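Local coordinates for GAF domain-containing protein (Thermoplasma acidophilum, PDB 4MN7), which reduces the R-sulfoxide of free methionine back to methionine, as a type II free methionine-R-sulfoxide reductase built on a GAF domain, at residues A[69-74]-A[90-95]; A[10-15]-A[40-45]; A[2-7]-A[136-141]. The protein carries 1 engineered substitution. One frame throughout, in Å; residues are numbered along the deposited sequence.

Contact 1: A[69-74]-A[90-95]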
ATOM      1  N   ILE A  69       9.035 -13.501 -12.832  1.00 35.59           N
ATOM      2  CA  ILE A  69      10.207 -13.067 -12.114  1.00 34.96           C
ATOM      3  C   ILE A  69      11.444 -13.283 -12.945  1.00 37.55           C
ATOM      4  O   ILE A  69      11.605 -14.306 -13.601  1.00 33.47           O
ATOM      5  CB  ILE A  69      10.373 -13.846 -10.813  1.00 37.22           C
ATOM      6  CG1 ILE A  69       9.313 -13.382  -9.795  1.00 40.30           C
ATOM      7  CG2 ILE A  69      11.744 -13.625 -10.203  1.00 38.83           C
ATOM      8  CD1 ILE A  69       9.212 -14.234  -8.570  1.00 35.98           C
ATOM      9  N   VAL A  70      12.347 -12.317 -12.892  1.00 33.63           N
ATOM     10  CA  VAL A  70      13.663 -12.501 -13.521  1.00 34.09           C
ATOM     11  C   VAL A  70      14.627 -12.339 -12.377  1.00 34.56           C
ATOM     12  O   VAL A  70      14.644 -11.290 -11.691  1.00 38.24           O
ATOM     13  CB  VAL A  70      13.906 -11.473 -14.625  1.00 36.45           C
ATOM     14  CG1 VAL A  70      15.357 -11.515 -15.106  1.00 46.26           C
ATOM     15  CG2 VAL A  70      12.991 -11.821 -15.795  1.00 40.16           C
ATOM     16  N   ASN A  71      15.473 -13.325 -12.198  1.00 34.76           N
ATOM     17  CA  ASN A  71      16.387 -13.314 -11.043  1.00 41.18           C
ATOM     18  C   ASN A  71      17.751 -13.614 -11.567  1.00 45.21           C
ATOM     19  O   ASN A  71      17.991 -14.758 -11.881  1.00 44.16           O
ATOM     20  CB  ASN A  71      15.984 -14.374 -10.011  1.00 39.42           C
ATOM     21  CG  ASN A  71      16.886 -14.379  -8.752  1.00 44.20           C
ATOM     22  OD1 ASN A  71      17.954 -13.739  -8.706  1.00 41.53           O
ATOM     23  ND2 ASN A  71      16.483 -15.183  -7.741  1.00 45.50           N
ATOM     24  N   GLU A  72      18.625 -12.590 -11.658  1.00 43.98           N
ATOM     25  CA  GLU A  72      20.017 -12.771 -12.110  1.00 39.64           C
ATOM     26  C   GLU A  72      20.931 -12.962 -10.896  1.00 37.78           C
ATOM     27  O   GLU A  72      21.136 -12.053 -10.107  1.00 40.12           O
ATOM     28  CB  GLU A  72      20.461 -11.584 -12.936  1.00 40.57           C
ATOM     29  CG  GLU A  72      21.925 -11.605 -13.271  1.00 43.75           C
ATOM     30  CD  GLU A  72      22.288 -12.891 -14.018  1.00 48.30           C
ATOM     31  OE1 GLU A  72      23.154 -13.684 -13.541  1.00 49.57           O
ATOM     32  OE2 GLU A  72      21.655 -13.132 -15.065  1.00 54.88           O
ATOM     33  N   TYR A  73      21.445 -14.175 -10.743  1.00 44.64           N
ATOM     34  CA  TYR A  73      22.315 -14.569  -9.609  1.00 46.93           C
ATOM     35  C   TYR A  73      23.732 -13.972  -9.682  1.00 47.17           C
ATOM     36  O   TYR A  73      24.409 -13.823  -8.628  1.00 43.46           O
ATOM     37  CB  TYR A  73      22.483 -16.098  -9.614  1.00 53.31           C
ATOM     38  CG  TYR A  73      21.165 -16.856  -9.626  1.00 65.26           C
ATOM     39  CD1 TYR A  73      20.363 -16.983  -8.437  1.00 81.26           C
ATOM     40  CD2 TYR A  73      20.697 -17.463 -10.814  1.00 76.30           C
ATOM     41  CE1 TYR A  73      19.146 -17.694  -8.445  1.00 74.30           C
ATOM     42  CE2 TYR A  73      19.473 -18.163 -10.836  1.00 84.06           C
ATOM     43  CZ  TYR A  73      18.703 -18.270  -9.665  1.00 85.57           C
ATOM     44  OH  TYR A  73      17.515 -18.965  -9.727  1.00 93.23           O
ATOM     45  N   ASP A  74      24.169 -13.679 -10.921  1.00 46.57           N
ATOM     46  CA  ASP A  74      25.532 -13.226 -11.217  1.00 53.09           C
ATOM     47  C   ASP A  74      25.611 -12.247 -12.418  1.00 51.98           C
ATOM     48  O   ASP A  74      25.877 -12.662 -13.568  1.00 53.70           O
ATOM     49  CB  ASP A  74      26.406 -14.425 -11.505  1.00 56.98           C
ATOM     50  CG  ASP A  74      27.891 -14.091 -11.377  1.00 66.00           C
ATOM     51  OD1 ASP A  74      28.250 -12.876 -11.325  1.00 67.05           O
ATOM     52  OD2 ASP A  74      28.678 -15.051 -11.293  1.00 69.63           O
ATOM     53  N   SER A  90      23.845  -8.988  -7.825  1.00 40.27           N
ATOM     54  CA  SER A  90      22.632  -9.746  -8.196  1.00 38.00           C
ATOM     55  C   SER A  90      21.433  -8.830  -8.228  1.00 34.38           C
ATOM     56  O   SER A  90      21.437  -7.768  -7.603  1.00 33.41           O
ATOM     57  CB  SER A  90      22.424 -11.046  -7.367  1.00 40.87           C
ATOM     58  OG  SER A  90      22.392 -10.797  -5.979  1.00 45.44           O
ATOM     59  N   GLU A  91      20.426  -9.234  -8.993  1.00 37.17           N
ATOM     60  CA  GLU A  91      19.282  -8.402  -9.235  1.00 38.89           C
ATOM     61  C   GLU A  91      18.038  -9.264  -9.544  1.00 40.86           C
ATOM     62  O   GLU A  91      18.117 -10.277 -10.252  1.00 38.65           O
ATOM     63  CB  GLU A  91      19.545  -7.457 -10.401  1.00 36.80           C
ATOM     64  CG  GLU A  91      18.357  -6.511 -10.678  1.00 40.94           C
ATOM     65  CD  GLU A  91      18.618  -5.490 -11.750  1.00 43.21           C
ATOM     66  OE1 GLU A  91      19.700  -5.600 -12.359  1.00 45.31           O
ATOM     67  OE2 GLU A  91      17.775  -4.584 -11.965  1.00 37.65           O
ATOM     68  N   ILE A  92      16.897  -8.839  -8.987  1.00 36.31           N
ATOM     69  CA  ILE A  92      15.640  -9.553  -9.154  1.00 38.09           C
ATOM     70  C   ILE A  92      14.605  -8.527  -9.531  1.00 34.52           C
ATOM     71  O   ILE A  92      14.620  -7.400  -9.042  1.00 32.67           O
ATOM     72  CB  ILE A  92      15.249 -10.342  -7.909  1.00 37.06           C
ATOM     73  CG1 ILE A  92      14.061 -11.249  -8.215  1.00 38.33           C
ATOM     74  CG2 ILE A  92      14.985  -9.402  -6.775  1.00 36.61           C
ATOM     75  CD1 ILE A  92      13.648 -12.157  -7.094  1.00 36.36           C
ATOM     76  N   VAL A  93      13.792  -8.896 -10.493  1.00 32.07           N
ATOM     77  CA  VAL A  93      12.734  -8.044 -10.962  1.00 30.90           C
ATOM     78  C   VAL A  93      11.468  -8.873 -10.907  1.00 29.94           C
ATOM     79  O   VAL A  93      11.392  -9.915 -11.514  1.00 33.78           O
ATOM     80  CB  VAL A  93      12.962  -7.542 -12.362  1.00 32.30           C
ATOM     81  CG1 VAL A  93      11.927  -6.473 -12.719  1.00 34.30           C
ATOM     82  CG2 VAL A  93      14.335  -6.929 -12.516  1.00 30.77           C
ATOM     83  N   VAL A  94      10.476  -8.370 -10.190  1.00 32.03           N
ATOM     84  CA  VAL A  94       9.268  -9.126  -9.909  1.00 30.02           C
ATOM     85  C   VAL A  94       8.130  -8.336 -10.483  1.00 29.67           C
ATOM     86  O   VAL A  94       7.978  -7.180 -10.135  1.00 34.33           O
ATOM     87  CB  VAL A  94       9.083  -9.152  -8.412  1.00 30.90           C
ATOM     88  CG1 VAL A  94       7.765  -9.785  -8.069  1.00 30.81           C
ATOM     89  CG2 VAL A  94      10.255  -9.877  -7.758  1.00 33.86           C
ATOM     90  N   PRO A  95       7.363  -8.901 -11.422  1.00 28.29           N
ATOM     91  CA  PRO A  95       6.233  -8.178 -12.046  1.00 30.72           C
ATOM     92  C   PRO A  95       5.128  -7.849 -11.082  1.00 32.86           C
ATOM     93  O   PRO A  95       4.843  -8.646 -10.190  1.00 34.01           O
ATOM     94  CB  PRO A  95       5.713  -9.157 -13.086  1.00 28.24           C
ATOM     95  CG  PRO A  95       6.212 -10.465 -12.631  1.00 28.40           C
ATOM     96  CD  PRO A  95       7.480 -10.251 -11.946  1.00 27.77           C
TER
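Four backbone hydrogen bonds tie strand 70-72 to strand 90-95. Val70 and Val93 form one hydrogen-bonded pair. Val70 N gives to Val93 O at 2.9 Å, and the return bond from Val93 N to Val70 O is 2.8 Å. Glu72 and Glu91 form the second such pair. Glu72 N reaches Glu91 O at 2.8 Å, nearly along the C=O axis. Glu91 N answers to Glu72 O at 3.1 Å, in the carbonyl plane. Between them Asn71 and Ile92 make a non-hydrogen-bonded pair. Weaker CA-H...O contacts add to the ladder, such as Ile92 CA to Val70 O at 3.2 Å. The two strands run almost exactly antiparallel, at 178°.

Strand 70-72 is an outermost strand of the antiparallel GAF sheet within this chain. Strand 90-98 is bonded on its other edge to strand 101-110, and helices cover both faces: Val70, Glu91 and Val93 meet helix 59-66, while Ile92 and Val94 meet helix 118-136.

The apolar contacts gather at Ile69. Its CG2 branch, anti to the backbone N, crosses Ile92 obliquely and lies 3.9 Å from Ile92 CG1. Its CG1 branch, anti to the carbonyl carbon, runs beside Val94 and touches Val94 CG2 at 4.2 Å. Pro95 closes this end, with its CD next to Ile69 N.

The polar side chains mostly look beyond the two strands. Asn71 ND2 bonds to Phe116 O and Glu121 OE2, Ser90 OG to Lys112 O and Ala115 N, and Glu91 OE1 to Tyr81 OH. Glu91 OE2 lies close to Asp107 OD1, a like-charge pair that might favour a proton on one of them. Glu72 bends at chi2 (57°), and its OE1 accepts from Asp74 N at 2.8 Å through the anti lone pair.

Contact 2: A[10-15]-A[40-45]; sequences QMQAAC and LEAFVG
Ala42 is the tight point where helix 10-15 lies on strand 40-44. Its CB points at the helix and meets Met11 CB at 3.8 Å. Cys15 fills the next place along. Its SG is anti to the carbonyl carbon (chi1 -59°), which sets it over the strand, 3.8 Å from Phe43 CA. Cys15 CB meets Val44 CG2 at 3.8 Å. That methyl is also anti to its own carbonyl carbon. The axes approach to 7.1 Å, consistent with the small side chain of Ala42 between them. Their signed crossing angle is -28°. Phe43 N is buried here and has no partner in the model.

The strand carries a classic beta bulge, in which Glu41 and Ala42 both face Phe30 of strand 27-34. Helix 2-21 lies on the GAF sheet, with helix 118-136 beside it touching Met11 and Ala14. Gln10, Ala13 and Ala14 turn to the second subunit, and Glu41 leads away from the helix segment to a salt bridge with Arg8.

The looser side, partly exposed, is at Gln12. Its CG is anti to the backbone N (chi1 -161°), and a bend at chi2 turns the amide in against the strand. OE1 lies 3.4 Å from Ala42 CB. NE2 gives a fairly straight hydrogen bond to Phe43 O, 2.8 Å long. The oxygen lies in the plane of the amide, but NE2 stands above the carbonyl plane. An alanine here would remove the NE2 donor to Phe43 O and would probably loosen the cover over Ala42 and Val44.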
ATOM      1  N   GLN A  10       2.924   5.249  -0.212  1.00 35.28           N
ATOM      2  CA  GLN A  10       2.869   3.792   0.066  1.00 34.25           C
ATOM      3  C   GLN A  10       4.019   3.043  -0.582  1.00 33.11           C
ATOM      4  O   GLN A  10       4.683   2.250   0.049  1.00 31.29           O
ATOM      5  CB  GLN A  10       1.554   3.195  -0.405  1.00 34.49           C
ATOM      6  CG  GLN A  10       0.365   3.635   0.421  1.00 37.94           C
ATOM      7  CD  GLN A  10       0.448   3.111   1.859  1.00 40.85           C
ATOM      8  OE1 GLN A  10       0.435   1.907   2.067  1.00 43.16           O
ATOM      9  NE2 GLN A  10       0.541   3.997   2.816  1.00 38.31           N
ATOM     10  N   MET A  11       4.249   3.280  -1.864  1.00 34.11           N
ATOM     11  CA  MET A  11       5.335   2.600  -2.595  1.00 34.49           C
ATOM     12  C   MET A  11       6.680   2.940  -1.986  1.00 30.31           C
ATOM     13  O   MET A  11       7.569   2.102  -1.810  1.00 31.63           O
ATOM     14  CB  MET A  11       5.324   3.012  -4.098  1.00 32.74           C
ATOM     15  CG  MET A  11       4.231   2.339  -4.887  1.00 38.62           C
ATOM     16  SD  MET A  11       4.331   2.709  -6.669  1.00 44.94           S
ATOM     17  CE  MET A  11       3.274   4.018  -6.547  1.00 42.51           C
ATOM     18  N   GLN A  12       6.837   4.199  -1.672  1.00 34.70           N
ATOM     19  CA  GLN A  12       8.047   4.653  -0.989  1.00 38.03           C
ATOM     20  C   GLN A  12       8.298   3.947   0.353  1.00 38.16           C
ATOM     21  O   GLN A  12       9.392   3.411   0.623  1.00 38.62           O
ATOM     22  CB  GLN A  12       7.935   6.164  -0.799  1.00 41.85           C
ATOM     23  CG  GLN A  12       9.268   6.798  -0.544  1.00 44.69           C
ATOM     24  CD  GLN A  12      10.168   6.670  -1.725  1.00 39.11           C
ATOM     25  OE1 GLN A  12       9.813   6.982  -2.863  1.00 45.97           O
ATOM     26  NE2 GLN A  12      11.352   6.179  -1.465  1.00 45.38           N
ATOM     27  N   ALA A  13       7.244   3.861   1.157  1.00 36.56           N
ATOM     28  CA  ALA A  13       7.294   3.123   2.447  1.00 40.60           C
ATOM     29  C   ALA A  13       7.585   1.632   2.189  1.00 35.37           C
ATOM     30  O   ALA A  13       8.366   1.026   2.911  1.00 32.39           O
ATOM     31  CB  ALA A  13       5.973   3.246   3.201  1.00 37.41           C
ATOM     32  N   ALA A  14       6.995   1.056   1.143  1.00 33.32           N
ATOM     33  CA  ALA A  14       7.335  -0.341   0.778  1.00 34.63           C
ATOM     34  C   ALA A  14       8.834  -0.522   0.410  1.00 31.40           C
ATOM     35  O   ALA A  14       9.503  -1.481   0.830  1.00 31.01           O
ATOM     36  CB  ALA A  14       6.425  -0.837  -0.335  1.00 33.54           C
ATOM     37  N   CYS A  15       9.374   0.377  -0.405  1.00 30.41           N
ATOM     38  CA  CYS A  15      10.826   0.298  -0.737  1.00 34.06           C
ATOM     39  C   CYS A  15      11.674   0.420   0.541  1.00 36.38           C
ATOM     40  O   CYS A  15      12.636  -0.243   0.695  1.00 38.14           O
ATOM     41  CB  CYS A  15      11.239   1.392  -1.728  1.00 36.34           C
ATOM     42  SG  CYS A  15      10.405   1.443  -3.349  1.00 35.69           S
ATOM     43  N   LEU A  40      10.298   4.911 -13.358  1.00 33.63           N
ATOM     44  CA  LEU A  40      10.549   4.773 -11.910  1.00 33.96           C
ATOM     45  C   LEU A  40       9.694   5.751 -11.128  1.00 34.34           C
ATOM     46  O   LEU A  40       9.807   6.954 -11.290  1.00 37.93           O
ATOM     47  CB  LEU A  40      12.004   5.057 -11.612  1.00 37.20           C
ATOM     48  CG  LEU A  40      12.555   4.838 -10.198  1.00 40.90           C
ATOM     49  CD1 LEU A  40      12.365   3.420  -9.725  1.00 40.82           C
ATOM     50  CD2 LEU A  40      14.015   5.258 -10.131  1.00 43.68           C
ATOM     51  N   GLU A  41       8.805   5.258 -10.279  1.00 32.15           N
ATOM     52  CA  GLU A  41       7.986   6.158  -9.497  1.00 31.67           C
ATOM     53  C   GLU A  41       8.328   6.211  -7.989  1.00 32.69           C
ATOM     54  O   GLU A  41       7.892   7.091  -7.289  1.00 34.72           O
ATOM     55  CB  GLU A  41       6.515   5.890  -9.736  1.00 33.12           C
ATOM     56  CG  GLU A  41       6.118   6.027 -11.214  1.00 33.81           C
ATOM     57  CD  GLU A  41       5.951   7.521 -11.641  1.00 35.45           C
ATOM     58  OE1 GLU A  41       6.290   8.416 -10.856  1.00 31.92           O
ATOM     59  OE2 GLU A  41       5.458   7.804 -12.742  1.00 36.05           O
ATOM     60  N   ALA A  42       9.099   5.270  -7.511  1.00 34.11           N
ATOM     61  CA  ALA A  42       9.583   5.301  -6.148  1.00 33.48           C
ATOM     62  C   ALA A  42      10.772   4.396  -6.055  1.00 32.82           C
ATOM     63  O   ALA A  42      10.844   3.339  -6.745  1.00 35.12           O
ATOM     64  CB  ALA A  42       8.486   4.850  -5.161  1.00 37.34           C
ATOM     65  N   PHE A  43      11.709   4.781  -5.193  1.00 32.96           N
ATOM     66  CA  PHE A  43      12.866   3.948  -4.852  1.00 38.16           C
ATOM     67  C   PHE A  43      13.550   4.363  -3.562  1.00 39.96           C
ATOM     68  O   PHE A  43      13.483   5.508  -3.173  1.00 39.25           O
ATOM     69  CB  PHE A  43      13.955   4.032  -5.934  1.00 42.02           C
ATOM     70  CG  PHE A  43      14.676   5.344  -5.956  1.00 38.22           C
ATOM     71  CD1 PHE A  43      14.051   6.481  -6.462  1.00 41.62           C
ATOM     72  CD2 PHE A  43      15.958   5.436  -5.488  1.00 42.14           C
ATOM     73  CE1 PHE A  43      14.687   7.702  -6.456  1.00 46.60           C
ATOM     74  CE2 PHE A  43      16.629   6.636  -5.496  1.00 46.36           C
ATOM     75  CZ  PHE A  43      15.984   7.784  -5.960  1.00 47.25           C
ATOM     76  N   VAL A  44      14.283   3.439  -2.976  1.00 37.21           N
ATOM     77  CA  VAL A  44      15.232   3.763  -1.930  1.00 40.77           C
ATOM     78  C   VAL A  44      16.568   3.240  -2.315  1.00 39.29           C
ATOM     79  O   VAL A  44      16.701   2.104  -2.814  1.00 38.09           O
ATOM     80  CB  VAL A  44      14.794   3.164  -0.566  1.00 44.90           C
ATOM     81  CG1 VAL A  44      15.869   3.367   0.482  1.00 55.96           C
ATOM     82  CG2 VAL A  44      13.546   3.887  -0.077  1.00 41.66           C
ATOM     83  N   GLY A  45      17.570   4.076  -2.068  1.00 39.97           N
ATOM     84  CA  GLY A  45      18.980   3.747  -2.310  1.00 34.72           C
ATOM     85  C   GLY A  45      19.634   4.843  -3.153  1.00 36.40           C
ATOM     86  O   GLY A  45      19.076   5.922  -3.313  1.00 45.60           O
TER

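Contact 3: A[2-7]-A[136-141]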
ATOM      1  N   ASP A   2      -4.206  13.594  -5.569  1.00 91.87           N
ATOM      2  CA  ASP A   2      -4.062  13.343  -4.140  1.00 82.33           C
ATOM      3  C   ASP A   2      -3.815  11.829  -3.929  1.00 67.58           C
ATOM      4  O   ASP A   2      -2.855  11.478  -3.231  1.00 51.78           O
ATOM      5  CB  ASP A   2      -5.286  13.861  -3.347  1.00 79.92           C
ATOM      6  CG  ASP A   2      -4.901  14.486  -2.012  1.00 78.78           C
ATOM      7  OD1 ASP A   2      -3.835  14.145  -1.454  1.00 79.13           O
ATOM      8  OD2 ASP A   2      -5.675  15.310  -1.501  1.00 78.12           O
ATOM      9  N   LEU A   3      -4.643  10.968  -4.560  1.00 65.05           N
ATOM     10  CA  LEU A   3      -4.428   9.483  -4.609  1.00 60.82           C
ATOM     11  C   LEU A   3      -3.112   8.973  -5.203  1.00 55.52           C
ATOM     12  O   LEU A   3      -2.553   7.965  -4.705  1.00 45.63           O
ATOM     13  CB  LEU A   3      -5.535   8.750  -5.348  1.00 58.65           C
ATOM     14  CG  LEU A   3      -6.853   8.472  -4.661  1.00 63.85           C
ATOM     15  CD1 LEU A   3      -7.722   7.587  -5.566  1.00 67.21           C
ATOM     16  CD2 LEU A   3      -6.607   7.831  -3.316  1.00 65.98           C
ATOM     17  N   LYS A   4      -2.642   9.603  -6.286  1.00 46.04           N
ATOM     18  CA  LYS A   4      -1.315   9.299  -6.775  1.00 39.02           C
ATOM     19  C   LYS A   4      -0.285   9.649  -5.766  1.00 37.92           C
ATOM     20  O   LYS A   4       0.692   8.916  -5.599  1.00 35.53           O
ATOM     21  CB  LYS A   4      -1.001  10.045  -8.064  1.00 43.90           C
ATOM     22  CG  LYS A   4      -1.692   9.423  -9.273  1.00 53.63           C
ATOM     23  CD  LYS A   4      -0.817   9.432 -10.531  1.00 58.34           C
ATOM     24  CE  LYS A   4      -0.998  10.655 -11.368  1.00 58.39           C
ATOM     25  NZ  LYS A   4       0.132  10.775 -12.311  1.00 63.08           N
ATOM     26  N   GLU A   5      -0.417  10.792  -5.094  1.00 37.87           N
ATOM     27  CA  GLU A   5       0.592  11.105  -4.118  1.00 43.31           C
ATOM     28  C   GLU A   5       0.488  10.179  -2.897  1.00 43.26           C
ATOM     29  O   GLU A   5       1.488   9.823  -2.335  1.00 41.69           O
ATOM     30  CB  GLU A   5       0.649  12.608  -3.792  1.00 52.70           C
ATOM     31  CG  GLU A   5       1.099  13.451  -5.015  1.00 57.70           C
ATOM     32  CD  GLU A   5       2.391  12.974  -5.791  1.00 60.88           C
ATOM     33  OE1 GLU A   5       3.478  12.714  -5.198  1.00 60.61           O
ATOM     34  OE2 GLU A   5       2.336  12.907  -7.044  1.00 61.36           O
ATOM     35  N   PHE A   6      -0.722   9.768  -2.535  1.00 41.49           N
ATOM     36  CA  PHE A   6      -0.912   8.780  -1.504  1.00 38.37           C
ATOM     37  C   PHE A   6      -0.255   7.442  -1.922  1.00 36.26           C
ATOM     38  O   PHE A   6       0.542   6.890  -1.181  1.00 37.20           O
ATOM     39  CB  PHE A   6      -2.396   8.535  -1.269  1.00 36.78           C
ATOM     40  CG  PHE A   6      -2.664   7.345  -0.409  1.00 37.47           C
ATOM     41  CD1 PHE A   6      -2.390   7.395   0.951  1.00 35.22           C
ATOM     42  CD2 PHE A   6      -3.193   6.193  -0.928  1.00 39.74           C
ATOM     43  CE1 PHE A   6      -2.603   6.291   1.764  1.00 38.32           C
ATOM     44  CE2 PHE A   6      -3.469   5.108  -0.115  1.00 33.88           C
ATOM     45  CZ  PHE A   6      -3.155   5.141   1.226  1.00 33.62           C
ATOM     46  N   ALA A   7      -0.515   7.011  -3.151  1.00 36.85           N
ATOM     47  CA  ALA A   7       0.080   5.784  -3.668  1.00 36.65           C
ATOM     48  C   ALA A   7       1.573   5.855  -3.679  1.00 38.85           C
ATOM     49  O   ALA A   7       2.274   4.862  -3.344  1.00 37.54           O
ATOM     50  CB  ALA A   7      -0.459   5.409  -5.046  1.00 35.15           C
ATOM     51  N   HIS A 136      -1.023   0.557  -9.472  1.00 32.39           N
ATOM     52  CA  HIS A 136      -1.938   0.785 -10.563  1.00 31.52           C
ATOM     53  C   HIS A 136      -2.372   2.239 -10.698  1.00 37.84           C
ATOM     54  O   HIS A 136      -2.675   2.709 -11.769  1.00 38.32           O
ATOM     55  CB  HIS A 136      -3.174  -0.085 -10.401  1.00 36.28           C
ATOM     56  CG  HIS A 136      -4.178   0.079 -11.500  1.00 36.46           C
ATOM     57  ND1 HIS A 136      -5.344   0.789 -11.333  1.00 42.30           N
ATOM     58  CD2 HIS A 136      -4.182  -0.343 -12.788  1.00 35.49           C
ATOM     59  CE1 HIS A 136      -6.045   0.772 -12.457  1.00 39.90           C
ATOM     60  NE2 HIS A 136      -5.361   0.091 -13.354  1.00 42.12           N
ATOM     61  N   GLU A 137      -2.390   2.967  -9.612  1.00 38.22           N
ATOM     62  CA  GLU A 137      -2.688   4.388  -9.709  1.00 38.94           C
ATOM     63  C   GLU A 137      -1.747   5.119 -10.629  1.00 40.92           C
ATOM     64  O   GLU A 137      -2.081   6.208 -11.094  1.00 32.84           O
ATOM     65  CB  GLU A 137      -2.636   5.033  -8.314  1.00 37.46           C
ATOM     66  CG  GLU A 137      -3.766   4.596  -7.402  1.00 35.06           C
ATOM     67  CD  GLU A 137      -5.109   5.017  -7.974  1.00 41.38           C
ATOM     68  OE1 GLU A 137      -5.260   6.226  -8.259  1.00 38.26           O
ATOM     69  OE2 GLU A 137      -5.986   4.151  -8.115  1.00 36.90           O
ATOM     70  N   PHE A 138      -0.545   4.586 -10.851  1.00 38.45           N
ATOM     71  CA  PHE A 138       0.376   5.189 -11.840  1.00 37.61           C
ATOM     72  C   PHE A 138       0.313   4.553 -13.233  1.00 37.68           C
ATOM     73  O   PHE A 138       0.899   5.054 -14.198  1.00 36.83           O
ATOM     74  CB  PHE A 138       1.798   5.163 -11.294  1.00 36.17           C
ATOM     75  CG  PHE A 138       2.034   6.201 -10.279  1.00 34.49           C
ATOM     76  CD1 PHE A 138       2.366   7.463 -10.659  1.00 39.19           C
ATOM     77  CD2 PHE A 138       1.873   5.930  -8.954  1.00 37.41           C
ATOM     78  CE1 PHE A 138       2.603   8.459  -9.754  1.00 41.18           C
ATOM     79  CE2 PHE A 138       2.064   6.936  -8.022  1.00 39.64           C
ATOM     80  CZ  PHE A 138       2.454   8.193  -8.413  1.00 40.47           C
ATOM     81  N   PHE A 139      -0.398   3.452 -13.356  1.00 33.30           N
ATOM     82  CA  PHE A 139      -0.392   2.735 -14.599  1.00 34.51           C
ATOM     83  C   PHE A 139      -1.125   3.564 -15.628  1.00 38.01           C
ATOM     84  O   PHE A 139      -2.132   4.153 -15.321  1.00 35.59           O
ATOM     85  CB  PHE A 139      -1.107   1.413 -14.476  1.00 37.13           C
ATOM     86  CG  PHE A 139      -1.236   0.663 -15.788  1.00 33.68           C
ATOM     87  CD1 PHE A 139      -0.112   0.203 -16.448  1.00 39.63           C
ATOM     88  CD2 PHE A 139      -2.473   0.442 -16.374  1.00 34.92           C
ATOM     89  CE1 PHE A 139      -0.225  -0.512 -17.659  1.00 40.21           C
ATOM     90  CE2 PHE A 139      -2.584  -0.207 -17.628  1.00 42.57           C
ATOM     91  CZ  PHE A 139      -1.443  -0.694 -18.272  1.00 36.01           C
ATOM     92  N   VAL A 140      -0.579   3.641 -16.832  1.00 38.07           N
ATOM     93  CA  VAL A 140      -1.255   4.309 -17.982  1.00 42.73           C
ATOM     94  C   VAL A 140      -1.026   3.496 -19.263  1.00 38.21           C
ATOM     95  O   VAL A 140       0.113   3.254 -19.682  1.00 36.87           O
ATOM     96  CB  VAL A 140      -0.755   5.741 -18.256  1.00 44.99           C
ATOM     97  CG1 VAL A 140      -1.715   6.429 -19.254  1.00 49.86           C
ATOM     98  CG2 VAL A 140      -0.658   6.558 -16.967  1.00 44.75           C
ATOM     99  N   LYS A 141      -2.124   3.057 -19.833  1.00 35.15           N
ATOM    100  CA  LYS A 141      -2.164   2.295 -21.066  1.00 44.13           C
ATOM    101  C   LYS A 141      -1.642   3.112 -22.250  1.00 39.63           C
ATOM    102  O   LYS A 141      -1.796   4.332 -22.328  1.00 40.73           O
ATOM    103  CB  LYS A 141      -3.611   1.859 -21.257  1.00 51.03           C
ATOM    104  CG  LYS A 141      -3.988   1.067 -22.490  1.00 64.70           C
ATOM    105  CD  LYS A 141      -5.491   1.275 -22.785  1.00 75.99           C
ATOM    106  CE  LYS A 141      -5.831   1.059 -24.266  1.00 93.69           C
ATOM    107  NZ  LYS A 141      -6.919   1.961 -24.763  1.00 96.48           N
TER
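Leu3 O is gripped by one hydrogen bond, from Ala7 N at 2.7 Å, the shortest backbone bond within the two segments. That bond belongs to helix 2-7 itself. Segment 136-141 has its own, from Phe139 N to His136 O at 2.9 Å, which closes a type I beta turn. Between the two segments there is none, and packing does the joining.

Glu137 and Phe138 share the packing with Lys4. Lys4 CG is anti to the carbonyl carbon, and chi2 (-142°) lays CD over one face of the Phe138 ring. This is a CH-pi contact, with CD 4.0 Å from the ring centroid and displaced toward the rim. The same CD lies 3.5 Å from Glu137 O. At the far end of the ring, Phe138 CZ comes to 3.4 Å from Lys4 O. Ala7 CB meets Glu137 CB at 3.9 Å. Glu137 then bends at chi2 and crosses Leu3 obliquely, with OE1 beside Leu3 CB and CD1.

The contact joins the first turns of helix 2-21 to the chain that follows helix 118-136. Phe138 also packs on Val32 and Glu34 of strand 27-34. Phe6 stacks edge-to-face on Tyr17 of the second subunit, and Glu137 packs on Leu130 of that subunit.

Lys4 touches through its methylenes, and Glu137 through CB, CG, OE1 and its backbone O. They form no charge pair, so the fit is likely to depend on shape more than on paired charge.

In the fold
Contacts 1 and 2 lie within the GAF domain, and contact 3 joins its first helix to the chain after helix 118-136. Along the chain, contact 2 closes before contact 1 opens, both within the span of contact 3. Contacts 2 and 3 share helix 2-21, and their centres are about 13 Å apart. They touch where Met11 CE meets Phe138 CD2 at 3.4 Å. Both also reach the second subunit, so this side of the fold takes part in the dimer. Contact 1 lies across the chain's centre, about 18 Å from contact 2 and about 25 Å from contact 3 between centres. It shares the antiparallel sheet with contact 2, near the opposite end of the strand order.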